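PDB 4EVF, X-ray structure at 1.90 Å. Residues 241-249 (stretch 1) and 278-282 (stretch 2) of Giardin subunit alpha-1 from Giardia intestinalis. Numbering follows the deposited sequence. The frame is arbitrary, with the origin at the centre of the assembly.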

# COMPACT_ATOMS: atom_id res chain seq x y z
N ASP A 241 -14.58 -5.61 -4.89
CA ASP A 241 -14.45 -5.48 -6.34
C ASP A 241 -14.26 -6.84 -6.98
O ASP A 241 -13.43 -7.00 -7.89
CB ASP A 241 -13.27 -4.57 -6.70
CG ASP A 241 -13.49 -3.13 -6.28
OD1 ASP A 241 -14.64 -2.77 -5.92
OD2 ASP A 241 -12.51 -2.36 -6.32
N LYS A 242 -15.01 -7.82 -6.49
CA LYS A 242 -14.99 -9.18 -7.04
C LYS A 242 -13.59 -9.79 -7.07
O LYS A 242 -13.19 -10.37 -8.08
CB LYS A 242 -15.64 -9.21 -8.43
CG LYS A 242 -17.09 -8.76 -8.44
CD LYS A 242 -17.83 -9.28 -9.67
CE LYS A 242 -19.31 -8.91 -9.65
NZ LYS A 242 -20.03 -9.43 -10.85
N GLY A 243 -12.87 -9.66 -5.97
CA GLY A 243 -11.56 -10.27 -5.82
C GLY A 243 -10.53 -9.68 -6.77
O GLY A 243 -10.04 -10.36 -7.67
N ASP A 244 -10.21 -8.41 -6.56
CA ASP A 244 -9.23 -7.70 -7.37
C ASP A 244 -7.84 -8.28 -7.14
O ASP A 244 -7.17 -7.91 -6.16
CB ASP A 244 -9.23 -6.21 -6.97
CG ASP A 244 -8.36 -5.37 -7.87
OD1 ASP A 244 -7.44 -5.90 -8.54
OD2 ASP A 244 -8.60 -4.15 -7.92
N GLU A 245 -7.41 -9.17 -8.03
CA GLU A 245 -6.09 -9.78 -7.92
C GLU A 245 -4.96 -8.77 -8.07
O GLU A 245 -3.94 -8.86 -7.37
CB GLU A 245 -5.92 -10.91 -8.93
CG GLU A 245 -6.78 -12.13 -8.62
CD GLU A 245 -6.27 -13.39 -9.32
OE1 GLU A 245 -5.67 -13.28 -10.41
OE2 GLU A 245 -6.48 -14.50 -8.76
N LYS A 246 -5.13 -7.81 -8.97
CA LYS A 246 -4.05 -6.86 -9.23
C LYS A 246 -3.73 -5.98 -8.01
O LYS A 246 -2.56 -5.79 -7.69
CB LYS A 246 -4.33 -6.01 -10.48
CG LYS A 246 -4.52 -6.85 -11.74
CD LYS A 246 -3.91 -6.17 -12.95
CE LYS A 246 -4.55 -4.82 -13.22
NZ LYS A 246 -3.60 -3.86 -13.86
N ARG A 247 -4.77 -5.48 -7.34
CA ARG A 247 -4.59 -4.74 -6.09
C ARG A 247 -3.99 -5.60 -4.98
O ARG A 247 -3.13 -5.13 -4.23
CB ARG A 247 -5.92 -4.18 -5.59
CG ARG A 247 -5.86 -3.67 -4.15
CD ARG A 247 -6.08 -2.16 -4.09
NE ARG A 247 -7.49 -1.86 -4.23
CZ ARG A 247 -8.01 -0.66 -4.48
NH1 ARG A 247 -7.25 0.42 -4.65
NH2 ARG A 247 -9.32 -0.56 -4.56
N MET A 248 -4.44 -6.83 -4.86
CA MET A 248 -3.92 -7.67 -3.79
C MET A 248 -2.44 -7.95 -4.02
O MET A 248 -1.67 -8.01 -3.07
CB MET A 248 -4.73 -8.96 -3.62
CG MET A 248 -6.04 -8.75 -2.87
SD MET A 248 -5.89 -7.82 -1.32
CE MET A 248 -5.15 -9.09 -0.28
N ARG A 249 -2.05 -8.06 -5.28
CA ARG A 249 -0.66 -8.32 -5.62
C ARG A 249 0.20 -7.09 -5.34
O ARG A 249 1.32 -7.19 -4.81
CB ARG A 249 -0.50 -8.75 -7.08
CG ARG A 249 0.95 -8.90 -7.48
CD ARG A 249 1.21 -8.36 -8.88
NE ARG A 249 2.64 -8.08 -9.09
CZ ARG A 249 3.16 -7.75 -10.27
NH1 ARG A 249 2.39 -7.69 -11.34
NH2 ARG A 249 4.46 -7.50 -10.37
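Stretch 2 278-282: RCFDK

Stretch 2 packs on stretch 1 mainly through the ring of buried Phe280, which rests against the glycine turn and the first residues of the following helix, helped by a close backbone approach of Gly243 to Cys279 and one bridging water; no direct hydrogen bond joins the two.

Stretch 1 begins as a loop. Lys242 and Gly243 both have positive phi, at 55/46 and 66/66. Asp244 is extended at -67/97 and holds the N-cap position of the helix that starts at Glu245. Asp244 OD1 accepts a hydrogen bond from Arg247 N at 3.0 Å, almost straight at 176°; this is the capping bond. The first helical backbone bonds follow, from Met248 N to Asp244 O at 3.2 Å and from Arg249 N to Glu245 O at 2.9 Å.

Stretch 2 goes from helix into loop; after its near approach at Cys279 the chain leads away from stretch 1. Arg278 and Cys279 end a helix. Phe280 is the first residue to leave helical values, at -111/153, and Asp281 stays extended at -73/177. The contact is made where the end of one helix passes the loop that leads into another.

The backbones come closest at Gly243 and Cys279, whose CA atoms are 4.7 Å apart. Gly243 CA lies 3.3 Å from Cys279 O in a CA-H...O contact, with an angle of 142° at the hydrogen. The lack of a side chain permits this approach: a CB on Gly243 would fall 2.1 Å from Cys279 O, a clash. The positive phi also favours glycine here. Cys279 points its CA-to-CB bond toward stretch 1.

Phe280 has the largest covered area, 96 of the 267 Å² buried in total. Its CA-to-CB bond points sideways, but its chi1 is m and the ring reaches stretch 1. Gly243 CA sits over one face, 3.6 Å from the centroid of the Phe280 ring and 19° off the normal, a CH-pi contact. The ring edge meets the backbone at the helix start: Phe280 CE1 is 3.6 Å from Asp244 O and 3.9 Å from Glu245 N. Met248, in the first turn of the helix, has its CA-to-CB bond toward stretch 2, and Met248 CG lies 3.3 Å from Phe280 CZ, a tight apolar contact.

At the outer side, Glu245 and Asp281 bring like charges together, with Glu245 OE2 3.8 Å from Asp281 OD2. A water links the same two residues. It donates to Glu245 OE2 at 2.7 Å and accepts from Asp281 N at 2.7 Å. Lys282 and Arg278 lie out of reach of stretch 1.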

# COMPACT_ATOMS: atom_id res chain seq x y z
N ARG A 278 -13.95 -16.12 0.22
CA ARG A 278 -15.10 -16.00 -0.66
C ARG A 278 -14.74 -15.33 -1.99
O ARG A 278 -15.13 -15.81 -3.06
CB ARG A 278 -16.20 -15.21 0.04
CG ARG A 278 -17.48 -15.13 -0.76
CD ARG A 278 -18.51 -14.26 -0.06
NE ARG A 278 -18.19 -12.85 -0.19
CZ ARG A 278 -17.67 -12.11 0.78
NH1 ARG A 278 -17.45 -12.67 1.97
NH2 ARG A 278 -17.40 -10.83 0.58
N CYS A 279 -13.99 -14.24 -1.91
CA CYS A 279 -13.83 -13.33 -3.04
C CYS A 279 -12.75 -13.73 -4.03
O CYS A 279 -12.79 -13.32 -5.20
CB CYS A 279 -13.62 -11.90 -2.53
SG CYS A 279 -15.02 -11.37 -1.49
N PHE A 280 -11.79 -14.53 -3.58
CA PHE A 280 -10.68 -14.97 -4.43
C PHE A 280 -10.73 -16.47 -4.76
O PHE A 280 -11.29 -17.25 -4.00
CB PHE A 280 -9.34 -14.58 -3.76
CG PHE A 280 -9.13 -13.10 -3.73
CD1 PHE A 280 -8.44 -12.46 -4.75
CD2 PHE A 280 -9.65 -12.34 -2.70
CE1 PHE A 280 -8.27 -11.09 -4.75
CE2 PHE A 280 -9.49 -10.96 -2.69
CZ PHE A 280 -8.80 -10.34 -3.71
N ASP A 281 -10.16 -16.85 -5.90
CA ASP A 281 -10.26 -18.24 -6.37
C ASP A 281 -9.42 -19.23 -5.59
O ASP A 281 -8.67 -18.86 -4.67
CB ASP A 281 -10.00 -18.37 -7.89
CG ASP A 281 -8.53 -18.23 -8.26
OD1 ASP A 281 -7.65 -18.59 -7.44
OD2 ASP A 281 -8.24 -17.77 -9.39
N LYS A 282 -9.55 -20.50 -5.97
CA LYS A 282 -8.96 -21.63 -5.25
C LYS A 282 -7.44 -21.52 -5.09
O LYS A 282 -6.90 -21.95 -4.08
CB LYS A 282 -9.30 -22.93 -5.97
CG LYS A 282 -9.68 -24.05 -5.03
CD LYS A 282 -10.30 -25.22 -5.79
CE LYS A 282 -9.27 -25.96 -6.61
NZ LYS A 282 -9.92 -27.11 -7.32
O HOH W 1 -8.70 -15.02 -7.24